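Local coordinates for alkaline phosphatase D (Bacillus subtilis, PDB 2YEQ), which hydrolyses phosphate esters, acting as a phosphodiesterase and alkaline phosphatase with iron and calcium ions in its active site, at residues A[151-156]-A[183-188]; A[124-129]-A[169-174]; A[177-182]-A[239-244]. One frame throughout, in Å; residues are numbered along the deposited sequence.

Contact 1: A[151-156]-A[183-188]. With FE (Fe (III) ion), chain B; CA (calcium ion), chain C; EDO (1,2-ethanediol), chain D.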
loop_
_atom_site.group_PDB
_atom_site.type_symbol
_atom_site.label_atom_id
_atom_site.label_comp_id
_atom_site.label_asym_id
_atom_site.label_seq_id
_atom_site.Cartn_x
_atom_site.Cartn_y
_atom_site.Cartn_z
ATOM N N ASP A 151 -2.393 -3.898 3.136
ATOM C CA ASP A 151 -3.730 -4.229 3.519
ATOM C C ASP A 151 -4.661 -4.006 2.320
ATOM O O ASP A 151 -5.722 -3.425 2.445
ATOM C CB ASP A 151 -4.184 -3.456 4.746
ATOM C CG ASP A 151 -3.422 -3.836 6.024
ATOM O OD1 ASP A 151 -2.491 -4.651 5.965
ATOM O OD2 ASP A 151 -3.759 -3.240 7.092
ATOM N N TYR A 152 -4.220 -4.494 1.169
ATOM C CA TYR A 152 -5.049 -4.529 -0.027
ATOM C C TYR A 152 -6.238 -5.478 0.120
ATOM O O TYR A 152 -7.303 -5.215 -0.452
ATOM C CB TYR A 152 -4.201 -4.928 -1.211
ATOM C CG TYR A 152 -4.857 -4.782 -2.558
ATOM C CD1 TYR A 152 -5.738 -5.747 -3.031
ATOM C CD2 TYR A 152 -4.560 -3.696 -3.390
ATOM C CE1 TYR A 152 -6.330 -5.633 -4.299
ATOM C CE2 TYR A 152 -5.156 -3.575 -4.674
ATOM C CZ TYR A 152 -6.039 -4.551 -5.109
ATOM O OH TYR A 152 -6.628 -4.448 -6.346
ATOM N N ILE A 153 -6.047 -6.592 0.843
ATOM C CA ILE A 153 -7.155 -7.408 1.346
ATOM C C ILE A 153 -7.017 -7.565 2.848
ATOM O O ILE A 153 -5.953 -7.269 3.388
ATOM C CB ILE A 153 -7.195 -8.832 0.731
ATOM C CG1 ILE A 153 -5.933 -9.632 1.111
ATOM C CG2 ILE A 153 -7.375 -8.766 -0.795
ATOM C CD1 ILE A 153 -6.075 -11.157 0.904
ATOM N N TYR A 154 -8.106 -7.981 3.506
ATOM C CA TYR A 154 -8.093 -8.409 4.898
ATOM C C TYR A 154 -8.553 -9.879 4.902
ATOM O O TYR A 154 -9.281 -10.312 3.993
ATOM C CB TYR A 154 -8.997 -7.545 5.795
ATOM C CG TYR A 154 -8.428 -6.160 6.064
ATOM C CD1 TYR A 154 -8.325 -5.210 5.031
ATOM C CD2 TYR A 154 -7.948 -5.818 7.318
ATOM C CE1 TYR A 154 -7.788 -3.955 5.249
ATOM C CE2 TYR A 154 -7.402 -4.548 7.566
ATOM C CZ TYR A 154 -7.306 -3.629 6.519
ATOM O OH TYR A 154 -6.798 -2.381 6.733
ATOM N N GLU A 155 -8.138 -10.606 5.933
ATOM C CA GLU A 155 -8.251 -12.068 5.983
ATOM C C GLU A 155 -9.444 -12.600 6.737
ATOM O O GLU A 155 -9.734 -13.812 6.693
ATOM C CB GLU A 155 -6.956 -12.643 6.578
ATOM C CG GLU A 155 -6.876 -12.589 8.127
ATOM C CD GLU A 155 -6.305 -11.278 8.663
ATOM O OE1 GLU A 155 -6.254 -10.283 7.896
ATOM O OE2 GLU A 155 -5.940 -11.230 9.867
ATOM N N TYR A 156 -10.136 -11.720 7.447
ATOM C CA TYR A 156 -11.165 -12.107 8.387
ATOM C C TYR A 156 -12.392 -12.788 7.774
ATOM O O TYR A 156 -12.656 -12.669 6.580
ATOM C CB TYR A 156 -11.632 -10.894 9.181
ATOM C CG TYR A 156 -10.535 -10.281 10.024
ATOM C CD1 TYR A 156 -10.098 -10.911 11.179
ATOM C CD2 TYR A 156 -9.919 -9.085 9.653
ATOM C CE1 TYR A 156 -9.085 -10.371 11.947
ATOM C CE2 TYR A 156 -8.901 -8.544 10.402
ATOM C CZ TYR A 156 -8.474 -9.195 11.535
ATOM O OH TYR A 156 -7.461 -8.656 12.285
ATOM N N ARG A 183 -7.427 -16.657 -3.035
ATOM C CA ARG A 183 -7.811 -16.288 -4.399
ATOM C C ARG A 183 -9.219 -15.691 -4.422
ATOM O O ARG A 183 -9.450 -14.642 -5.067
ATOM C CB ARG A 183 -7.739 -17.491 -5.330
ATOM C CG ARG A 183 -6.366 -17.909 -5.732
ATOM C CD ARG A 183 -6.427 -19.290 -6.418
ATOM N NE ARG A 183 -5.202 -19.605 -7.117
ATOM C CZ ARG A 183 -4.941 -20.770 -7.691
ATOM N NH1 ARG A 183 -5.824 -21.762 -7.648
ATOM N NH2 ARG A 183 -3.818 -20.933 -8.337
ATOM N N ASN A 184 -10.143 -16.337 -3.709
ATOM C CA ASN A 184 -11.510 -15.873 -3.655
ATOM C C ASN A 184 -11.641 -14.537 -2.925
ATOM O O ASN A 184 -12.465 -13.683 -3.291
ATOM C CB ASN A 184 -12.441 -16.936 -3.050
ATOM C CG ASN A 184 -12.609 -18.148 -3.961
ATOM O OD1 ASN A 184 -12.284 -18.080 -5.148
ATOM N ND2 ASN A 184 -13.086 -19.269 -3.402
ATOM N N ARG A 185 -10.831 -14.336 -1.891
ATOM C CA ARG A 185 -10.868 -13.057 -1.190
ATOM C C ARG A 185 -10.315 -11.945 -2.110
ATOM O O ARG A 185 -10.895 -10.861 -2.151
ATOM C CB ARG A 185 -10.052 -13.116 0.093
ATOM C CG ARG A 185 -10.066 -11.842 0.908
ATOM C CD ARG A 185 -11.425 -11.471 1.398
ATOM N NE ARG A 185 -12.203 -12.539 2.041
ATOM C CZ ARG A 185 -12.242 -12.812 3.341
ATOM N NH1 ARG A 185 -11.484 -12.134 4.209
ATOM N NH2 ARG A 185 -13.061 -13.786 3.783
ATOM N N HIS A 186 -9.206 -12.193 -2.801
ATOM C CA HIS A 186 -8.703 -11.221 -3.815
ATOM C C HIS A 186 -9.779 -10.906 -4.860
ATOM O O HIS A 186 -9.969 -9.755 -5.231
ATOM C CB HIS A 186 -7.427 -11.660 -4.526
ATOM C CG HIS A 186 -6.173 -11.353 -3.761
ATOM N ND1 HIS A 186 -5.293 -10.312 -3.937
ATOM C CD2 HIS A 186 -5.704 -12.009 -2.718
ATOM C CE1 HIS A 186 -4.311 -10.413 -3.038
ATOM N NE2 HIS A 186 -4.567 -11.416 -2.261
ATOM N N ALA A 187 -10.500 -11.928 -5.309
ATOM C CA ALA A 187 -11.581 -11.731 -6.258
ATOM C C ALA A 187 -12.716 -10.892 -5.677
ATOM O O ALA A 187 -13.286 -10.060 -6.397
ATOM C CB ALA A 187 -12.100 -13.088 -6.761
ATOM N N GLN A 188 -13.057 -11.080 -4.399
ATOM C CA GLN A 188 -14.119 -10.287 -3.789
ATOM C C GLN A 188 -13.779 -8.800 -3.834
ATOM O O GLN A 188 -14.616 -7.987 -4.197
ATOM C CB GLN A 188 -14.385 -10.677 -2.339
ATOM C CG GLN A 188 -15.380 -9.759 -1.654
ATOM C CD GLN A 188 -15.738 -10.190 -0.247
ATOM O OE1 GLN A 188 -14.856 -10.557 0.541
ATOM N NE2 GLN A 188 -17.041 -10.132 0.090
HETATM FE FE FE B . -5.173 -1.737 7.699
HETATM CA CA CA C . -1.552 -3.177 8.300
HETATM C C1 EDO D . -12.550 -21.195 -0.867
HETATM O O1 EDO D . -12.905 -22.591 -0.909
HETATM C C2 EDO D . -13.478 -20.382 0.044
HETATM O O2 EDO D . -13.710 -19.068 -0.481
HETATM O O HOH W 1 -1.420 -1.600 6.274
#
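Arg185 reaches from its helix to the loop 151-156 and grips two backbone carbonyls there. Its CG starts anti to the backbone N (chi1 -178°), and the chain then bends at chi2 and chi3. Arg185 NH1 donates to Tyr154 O at 2.9 Å, with the acceptor close to the guanidinium plane. The same Arg185 NH1 donates to Tyr156 O at 2.7 Å, on a lone pair in the carbonyl plane. A weak bond from Arg185 NH2 to Tyr156 O, 3.0 Å long, completes the fork. Asn172 accepts from Arg185 NE, which helps to fix the turn of the guanidinium. A leucine in place of Arg185 would probably leave the carbonyls of Tyr154 and Tyr156 without these donors and the loop less firmly held.

The apolar half is also tight. Ile153 CG2 sits over the centre of the His186 ring at 4.0 Å, a CH-pi contact. Ile153 CD1 comes within 3.5 Å of His186 NE2. The looser side is the far face of the helix. There Asn184, partly exposed, lies far from the loop, and its ND2 donates to O2 of an ethanediol, probably from the crystallisation liquor.

The loop carries the Gly-Asp-x-x-Tyr motif known from purple acid phosphatases. Asp151 OD2 bridges iron, at 2.1 Å, and calcium. Tyr154 OH binds the iron at 2.0 Å and is hydrogen-bonded to Ser412. Arg185 thus holds the backbone of a metal ligand from the second shell.

The loop follows strand 145-148, and its partner is helix 179-190. Helix 228-245 packs on His186 through Ala241 and Tyr242. Helix 504-520 lies against the Tyr156 side chain.

Contact 2: A[124-129]-A[169-174]; sequences CQQYEH and RTHNSA. With FE (Fe (III) ion), chain B; EDO (1,2-ethanediol), chain S; EDO (1,2-ethanediol), chain F.
Tyr127 has CG anti to the backbone N (chi1 -178°), and Arg169 bends at chi3 (-84°), which places NE over the centre of the Tyr127 ring. The result is a stacked cation-pi pair. It joins two loops of the calcineurin-like metallophosphatase fold, one after strand 117-122 and one before helix 179-190. The guanidinium lies almost flat on the ring, with planes 14° apart and Arg169 CZ 3.8 Å from the Tyr127 ring centroid. Arg169 NE also donates to Tyr127 O at 2.9 Å, so one residue offers both ring and carbonyl. Asp192 forms a salt bridge with Arg169 NH1. The backbones meet here as well: Arg169 N donates to Glu128 O at 3.3 Å.

A second stack lies beside the first. Glu128 CG sits 3.7 Å above the centre of the His171 ring, and the carboxylate lies over the ring, its plane turned only slightly from it. Glu128 OE2 accepts from His171 N at 2.9 Å, in a nearly straight bond. Tyr189 of helix 179-190 is hydrogen-bonded to His171 NE2.

Cys124, at the start of the same loop, binds the iron through SG, so the loop that carries the stacks begins at the metal site. Gln126 braces Glu128 from within the loop. Its OE1 accepts from Glu128 N at 2.8 Å, and Gln126 NE2 meets Glu128 OE1 on the anti side at 3.0 Å.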
loop_
_atom_site.group_PDB
_atom_site.type_symbol
_atom_site.label_atom_id
_atom_site.label_comp_id
_atom_site.label_asym_id
_atom_site.label_seq_id
_atom_site.Cartn_x
_atom_site.Cartn_y
_atom_site.Cartn_z
ATOM N N CYS A 124 -5.025 0.046 3.009
ATOM C CA CYS A 124 -6.044 -0.255 4.026
ATOM C C CYS A 124 -7.501 -0.081 3.561
ATOM O O CYS A 124 -8.223 0.892 3.894
ATOM C CB CYS A 124 -5.756 0.483 5.345
ATOM S SG CYS A 124 -4.163 -0.022 6.172
ATOM N N GLN A 125 -7.957 -1.093 2.840
ATOM C CA GLN A 125 -9.262 -1.051 2.193
ATOM C C GLN A 125 -10.212 -2.163 2.647
ATOM O O GLN A 125 -10.813 -2.840 1.816
ATOM C CB GLN A 125 -9.082 -1.069 0.674
ATOM C CG GLN A 125 -8.280 -2.222 0.096
ATOM C CD GLN A 125 -7.694 -1.901 -1.230
ATOM O OE1 GLN A 125 -7.289 -0.750 -1.488
ATOM N NE2 GLN A 125 -7.597 -2.910 -2.094
ATOM N N GLN A 126 -10.383 -2.292 3.957
ATOM C CA GLN A 126 -11.255 -3.316 4.536
ATOM C C GLN A 126 -12.613 -3.230 3.804
ATOM O O GLN A 126 -13.328 -2.250 3.915
ATOM C CB GLN A 126 -11.438 -3.112 6.042
ATOM C CG GLN A 126 -11.376 -4.376 6.908
ATOM C CD GLN A 126 -12.615 -5.287 6.784
ATOM O OE1 GLN A 126 -13.177 -5.399 5.724
ATOM N NE2 GLN A 126 -13.028 -5.937 7.891
ATOM N N TYR A 127 -12.938 -4.268 3.048
ATOM C CA TYR A 127 -14.131 -4.297 2.191
ATOM C C TYR A 127 -15.403 -4.095 2.967
ATOM O O TYR A 127 -16.363 -3.442 2.487
ATOM C CB TYR A 127 -14.156 -5.628 1.436
ATOM C CG TYR A 127 -15.283 -5.876 0.451
ATOM C CD1 TYR A 127 -15.169 -5.471 -0.890
ATOM C CD2 TYR A 127 -16.424 -6.561 0.833
ATOM C CE1 TYR A 127 -16.178 -5.737 -1.797
ATOM C CE2 TYR A 127 -17.441 -6.817 -0.074
ATOM C CZ TYR A 127 -17.316 -6.405 -1.374
ATOM O OH TYR A 127 -18.337 -6.654 -2.272
ATOM N N GLU A 128 -15.414 -4.613 4.186
ATOM C CA GLU A 128 -16.621 -4.571 4.996
ATOM C C GLU A 128 -16.884 -3.193 5.605
ATOM O O GLU A 128 -18.027 -2.894 5.992
ATOM C CB GLU A 128 -16.510 -5.566 6.155
ATOM C CG GLU A 128 -16.219 -7.009 5.739
ATOM C CD GLU A 128 -16.194 -7.934 6.963
ATOM O OE1 GLU A 128 -15.452 -7.628 7.965
ATOM O OE2 GLU A 128 -16.962 -8.921 6.944
ATOM N N HIS A 129 -15.839 -2.374 5.727
ATOM C CA HIS A 129 -15.946 -1.117 6.474
ATOM C C HIS A 129 -16.528 0.055 5.676
ATOM O O HIS A 129 -16.971 1.042 6.267
ATOM C CB HIS A 129 -14.591 -0.732 7.068
ATOM C CG HIS A 129 -14.174 -1.639 8.184
ATOM N ND1 HIS A 129 -13.131 -1.354 9.039
ATOM C CD2 HIS A 129 -14.696 -2.819 8.606
ATOM C CE1 HIS A 129 -13.013 -2.332 9.921
ATOM N NE2 HIS A 129 -13.951 -3.231 9.680
ATOM N N ARG A 169 -20.619 -3.961 4.295
ATOM C CA ARG A 169 -20.513 -5.119 3.418
ATOM C C ARG A 169 -19.941 -6.279 4.238
ATOM O O ARG A 169 -19.570 -6.093 5.403
ATOM C CB ARG A 169 -19.635 -4.823 2.208
ATOM C CG ARG A 169 -20.054 -3.593 1.374
ATOM C CD ARG A 169 -19.359 -3.550 0.026
ATOM N NE ARG A 169 -18.025 -2.925 0.126
ATOM C CZ ARG A 169 -17.284 -2.555 -0.904
ATOM N NH1 ARG A 169 -17.704 -2.780 -2.133
ATOM N NH2 ARG A 169 -16.106 -1.960 -0.718
ATOM N N THR A 170 -19.861 -7.454 3.633
ATOM C CA THR A 170 -19.565 -8.695 4.374
ATOM C C THR A 170 -18.560 -9.533 3.626
ATOM O O THR A 170 -18.724 -9.782 2.424
ATOM C CB THR A 170 -20.857 -9.524 4.557
ATOM O OG1 THR A 170 -21.831 -8.709 5.213
ATOM C CG2 THR A 170 -20.587 -10.795 5.419
ATOM N N HIS A 171 -17.530 -10.011 4.326
ATOM C CA HIS A 171 -16.587 -10.906 3.711
ATOM C C HIS A 171 -17.277 -12.156 3.185
ATOM O O HIS A 171 -18.304 -12.565 3.711
ATOM C CB HIS A 171 -15.456 -11.252 4.686
ATOM C CG HIS A 171 -14.384 -10.216 4.741
ATOM N ND1 HIS A 171 -13.805 -9.802 5.923
ATOM C CD2 HIS A 171 -13.795 -9.492 3.757
ATOM C CE1 HIS A 171 -12.898 -8.872 5.657
ATOM N NE2 HIS A 171 -12.857 -8.683 4.350
ATOM N N ASN A 172 -16.702 -12.718 2.127
ATOM C CA ASN A 172 -17.285 -13.807 1.342
ATOM C C ASN A 172 -17.159 -15.173 1.991
ATOM O O ASN A 172 -17.854 -16.104 1.587
ATOM C CB ASN A 172 -16.597 -13.881 -0.029
ATOM C CG ASN A 172 -15.105 -14.353 0.058
ATOM O OD1 ASN A 172 -14.275 -13.748 0.750
ATOM N ND2 ASN A 172 -14.782 -15.421 -0.651
ATOM N N SER A 173 -16.281 -15.289 2.992
ATOM C CA SER A 173 -15.958 -16.571 3.592
ATOM C C SER A 173 -15.509 -16.414 5.035
ATOM O O SER A 173 -15.276 -15.302 5.514
ATOM C CB SER A 173 -14.845 -17.241 2.791
ATOM O OG SER A 173 -13.567 -16.617 2.998
ATOM N N ALA A 174 -15.389 -17.538 5.736
ATOM C CA ALA A 174 -14.661 -17.574 7.006
ATOM C C ALA A 174 -13.237 -17.131 6.776
ATOM O O ALA A 174 -12.792 -16.984 5.640
ATOM C CB ALA A 174 -14.667 -19.016 7.613
HETATM FE FE FE B . -5.173 -1.737 7.699
HETATM C C1 EDO S . -15.787 -20.616 3.949
HETATM O O1 EDO S . -16.779 -19.877 4.689
HETATM C C2 EDO S . -14.421 -20.579 4.634
HETATM O O2 EDO S . -13.438 -21.225 3.816
HETATM C C1 EDO F . -20.071 -16.168 4.397
HETATM O O1 EDO F . -20.426 -14.784 4.291
HETATM C C2 EDO F . -19.582 -16.491 5.797
HETATM O O2 EDO F . -19.360 -17.895 5.907
#

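Contact 3: A[177-182]-A[239-244]. With EDO (1,2-ethanediol), chain O; EDO (1,2-ethanediol), chain Q; EDO (1,2-ethanediol), chain E.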
loop_
_atom_site.group_PDB
_atom_site.type_symbol
_atom_site.label_atom_id
_atom_site.label_comp_id
_atom_site.label_asym_id
_atom_site.label_seq_id
_atom_site.Cartn_x
_atom_site.Cartn_y
_atom_site.Cartn_z
ATOM N N ILE A 177 -7.500 -19.312 4.638
ATOM C CA ILE A 177 -6.359 -20.165 4.993
ATOM C C ILE A 177 -5.689 -20.762 3.787
ATOM O O ILE A 177 -4.467 -20.733 3.681
ATOM C CB ILE A 177 -6.804 -21.335 5.907
ATOM C CG1 ILE A 177 -7.434 -20.792 7.192
ATOM C CG2 ILE A 177 -5.615 -22.287 6.194
ATOM C CD1 ILE A 177 -6.510 -19.901 7.986
ATOM N N THR A 178 -6.470 -21.329 2.879
ATOM C CA THR A 178 -5.912 -22.033 1.719
ATOM C C THR A 178 -5.725 -21.108 0.528
ATOM O O THR A 178 -6.287 -20.003 0.477
ATOM C CB THR A 178 -6.870 -23.129 1.244
ATOM O OG1 THR A 178 -8.058 -22.501 0.809
ATOM C CG2 THR A 178 -7.222 -24.121 2.375
ATOM N N LEU A 179 -4.975 -21.578 -0.450
ATOM C CA LEU A 179 -4.793 -20.864 -1.693
ATOM C C LEU A 179 -6.130 -20.449 -2.304
ATOM O O LEU A 179 -6.299 -19.294 -2.724
ATOM C CB LEU A 179 -3.961 -21.679 -2.674
ATOM C CG LEU A 179 -3.700 -21.073 -4.059
ATOM C CD1 LEU A 179 -2.958 -19.727 -4.002
ATOM C CD2 LEU A 179 -2.959 -22.076 -4.923
ATOM N N GLN A 180 -7.094 -21.360 -2.330
ATOM C CA GLN A 180 -8.384 -21.041 -2.925
ATOM C C GLN A 180 -9.086 -19.960 -2.102
ATOM O O GLN A 180 -9.679 -19.058 -2.662
ATOM C CB GLN A 180 -9.257 -22.314 -3.083
ATOM C CG GLN A 180 -10.129 -22.342 -4.334
ATOM C CD GLN A 180 -9.403 -21.928 -5.625
ATOM O OE1 GLN A 180 -8.320 -22.420 -5.938
ATOM N NE2 GLN A 180 -9.992 -20.986 -6.354
ATOM N N ASP A 181 -9.033 -20.062 -0.776
ATOM C CA ASP A 181 -9.594 -19.052 0.106
ATOM C C ASP A 181 -9.007 -17.634 -0.226
ATOM O O ASP A 181 -9.750 -16.662 -0.317
ATOM C CB ASP A 181 -9.271 -19.328 1.577
ATOM C CG ASP A 181 -9.941 -20.576 2.161
ATOM O OD1 ASP A 181 -10.940 -21.090 1.618
ATOM O OD2 ASP A 181 -9.467 -21.000 3.247
ATOM N N TYR A 182 -7.694 -17.557 -0.376
ATOM C CA TYR A 182 -7.013 -16.285 -0.681
ATOM C C TYR A 182 -7.359 -15.760 -2.064
ATOM O O TYR A 182 -7.538 -14.554 -2.256
ATOM C CB TYR A 182 -5.477 -16.406 -0.527
ATOM C CG TYR A 182 -5.047 -16.251 0.899
ATOM C CD1 TYR A 182 -4.834 -14.982 1.450
ATOM C CD2 TYR A 182 -4.852 -17.369 1.719
ATOM C CE1 TYR A 182 -4.461 -14.827 2.791
ATOM C CE2 TYR A 182 -4.489 -17.233 3.053
ATOM C CZ TYR A 182 -4.283 -15.965 3.588
ATOM O OH TYR A 182 -3.911 -15.851 4.903
ATOM N N TYR A 239 0.943 -15.446 -0.518
ATOM C CA TYR A 239 1.887 -14.851 -1.456
ATOM C C TYR A 239 1.599 -15.233 -2.905
ATOM O O TYR A 239 1.713 -14.374 -3.806
ATOM C CB TYR A 239 3.334 -15.194 -1.092
ATOM C CG TYR A 239 3.940 -14.447 0.094
ATOM C CD1 TYR A 239 3.201 -13.566 0.862
ATOM C CD2 TYR A 239 5.279 -14.620 0.416
ATOM C CE1 TYR A 239 3.790 -12.865 1.944
ATOM C CE2 TYR A 239 5.874 -13.936 1.467
ATOM C CZ TYR A 239 5.129 -13.077 2.235
ATOM O OH TYR A 239 5.708 -12.395 3.291
ATOM N N GLN A 240 1.246 -16.503 -3.144
ATOM C CA GLN A 240 0.874 -16.952 -4.487
ATOM C C GLN A 240 -0.371 -16.186 -4.986
ATOM O O GLN A 240 -0.373 -15.687 -6.107
ATOM C CB GLN A 240 0.607 -18.473 -4.559
ATOM C CG GLN A 240 0.312 -18.922 -6.014
ATOM C CD GLN A 240 0.334 -20.441 -6.243
ATOM O OE1 GLN A 240 1.063 -21.196 -5.579
ATOM N NE2 GLN A 240 -0.433 -20.884 -7.235
ATOM N N ALA A 241 -1.402 -16.101 -4.161
ATOM C CA ALA A 241 -2.647 -15.397 -4.529
ATOM C C ALA A 241 -2.386 -13.917 -4.807
ATOM O O ALA A 241 -3.005 -13.329 -5.711
ATOM C CB ALA A 241 -3.691 -15.526 -3.464
ATOM N N TYR A 242 -1.453 -13.328 -4.056
ATOM C CA TYR A 242 -1.079 -11.928 -4.269
ATOM C C TYR A 242 -0.421 -11.758 -5.628
ATOM O O TYR A 242 -0.828 -10.918 -6.418
ATOM C CB TYR A 242 -0.143 -11.470 -3.158
ATOM C CG TYR A 242 0.163 -9.992 -3.129
ATOM C CD1 TYR A 242 -0.651 -9.114 -2.450
ATOM C CD2 TYR A 242 1.309 -9.491 -3.729
ATOM C CE1 TYR A 242 -0.359 -7.734 -2.413
ATOM C CE2 TYR A 242 1.621 -8.133 -3.671
ATOM C CZ TYR A 242 0.791 -7.276 -3.006
ATOM O OH TYR A 242 1.123 -5.940 -2.950
ATOM N N TYR A 243 0.585 -12.579 -5.916
ATOM C CA TYR A 243 1.198 -12.582 -7.215
ATOM C C TYR A 243 0.141 -12.714 -8.332
ATOM O O TYR A 243 0.175 -11.954 -9.300
ATOM C CB TYR A 243 2.259 -13.693 -7.370
ATOM C CG TYR A 243 2.774 -13.770 -8.779
ATOM C CD1 TYR A 243 3.765 -12.894 -9.231
ATOM C CD2 TYR A 243 2.213 -14.653 -9.706
ATOM C CE1 TYR A 243 4.210 -12.926 -10.536
ATOM C CE2 TYR A 243 2.648 -14.681 -11.012
ATOM C CZ TYR A 243 3.651 -13.811 -11.430
ATOM O OH TYR A 243 4.099 -13.840 -12.738
ATOM N N GLU A 244 -0.741 -13.707 -8.208
ATOM C CA GLU A 244 -1.745 -13.991 -9.239
ATOM C C GLU A 244 -2.602 -12.748 -9.516
ATOM O O GLU A 244 -3.064 -12.573 -10.623
ATOM C CB GLU A 244 -2.619 -15.190 -8.835
ATOM C CG GLU A 244 -1.841 -16.518 -8.885
ATOM C CD GLU A 244 -2.524 -17.697 -8.243
ATOM O OE1 GLU A 244 -3.516 -17.493 -7.516
ATOM O OE2 GLU A 244 -2.031 -18.849 -8.460
HETATM C C1 EDO O . -10.701 -24.708 1.821
HETATM O O1 EDO O . -11.618 -23.800 2.462
HETATM C C2 EDO O . -10.472 -24.322 0.358
HETATM O O2 EDO O . -9.328 -24.998 -0.179
HETATM C C1 EDO Q . -3.381 -24.071 4.139
HETATM O O1 EDO Q . -2.624 -22.858 4.244
HETATM C C2 EDO Q . -2.852 -25.042 3.081
HETATM O O2 EDO Q . -2.085 -24.350 2.097
HETATM C C1 EDO E . 5.529 -22.184 -4.975
HETATM O O1 EDO E . 6.161 -23.065 -5.898
HETATM C C2 EDO E . 4.068 -21.934 -5.345
HETATM O O2 EDO E . 3.675 -20.610 -4.981
#
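Tyr182 and Ala241 bring the two backbones closest, with their CA atoms 5.9 Å apart, where the first turn of helix 179-190 meets the end of helix 228-245. The small alanine allows this approach. Tyr182 CB and Ala241 CB touch at 3.5 Å, while the Tyr182 ring extends in another direction, to where its OH is hydrogen-bonded to Val213 O and Arg234 NE.

Leu179 carries the other half of the contact. With CG anti to the backbone N (chi1 179°), it extends toward Gln240. Leu179 CD1 lies on the aliphatic part of Gln240, 3.8 Å from Gln240 CB. The other branch, Leu179 CD2, is 3.6 Å from Gln240 NE2. The Gln240 amide is held by its own helix, because Gln240 NE2 donates to Glu244 OE2 at 2.9 Å. Glu244 OE1 forms a salt bridge with Arg183. No hydrogen bond spans the two segments, which meet by van der Waals contact.

The helix start is fixed by a capping box. Thr178 OG1, the N-cap, accepts from Asp181 N at 3.1 Å. In return Asp181 OD2 accepts from Thr178 N at 3.0 Å, and it takes a further bond from Ile177 N.

The contact therefore docks the N-terminal turn of one helix on another. Leu179 also reaches Ala237 and Tyr182 reaches Ala238, both on helix 228-245. Beyond that helix, Trp26 of strand 23-28 donates to Glu244 O, and His76 of strand 74-79 stacks on Tyr243.

How the contacts relate
The three contacts lie within the calcineurin-like phosphatase domain. Contacts 1 and 2 have centres about 8 Å apart, and both include ligands of the iron. Their segments alternate along the chain, and Gln125 NE2 probably bonds Tyr152 O between them. Contacts 1 and 3 have centres about 9 Å apart and share helix 179-190. A salt bridge from Arg183 to Glu244 ties them together. Contacts 2 and 3, with about 16 Å between centres, come in series, with segments 169-174 and 177-182 close in sequence. Helix 179-190 thus stands between the metal-binding loops and helix 228-245, linking the surroundings of the active site to helix 228-245.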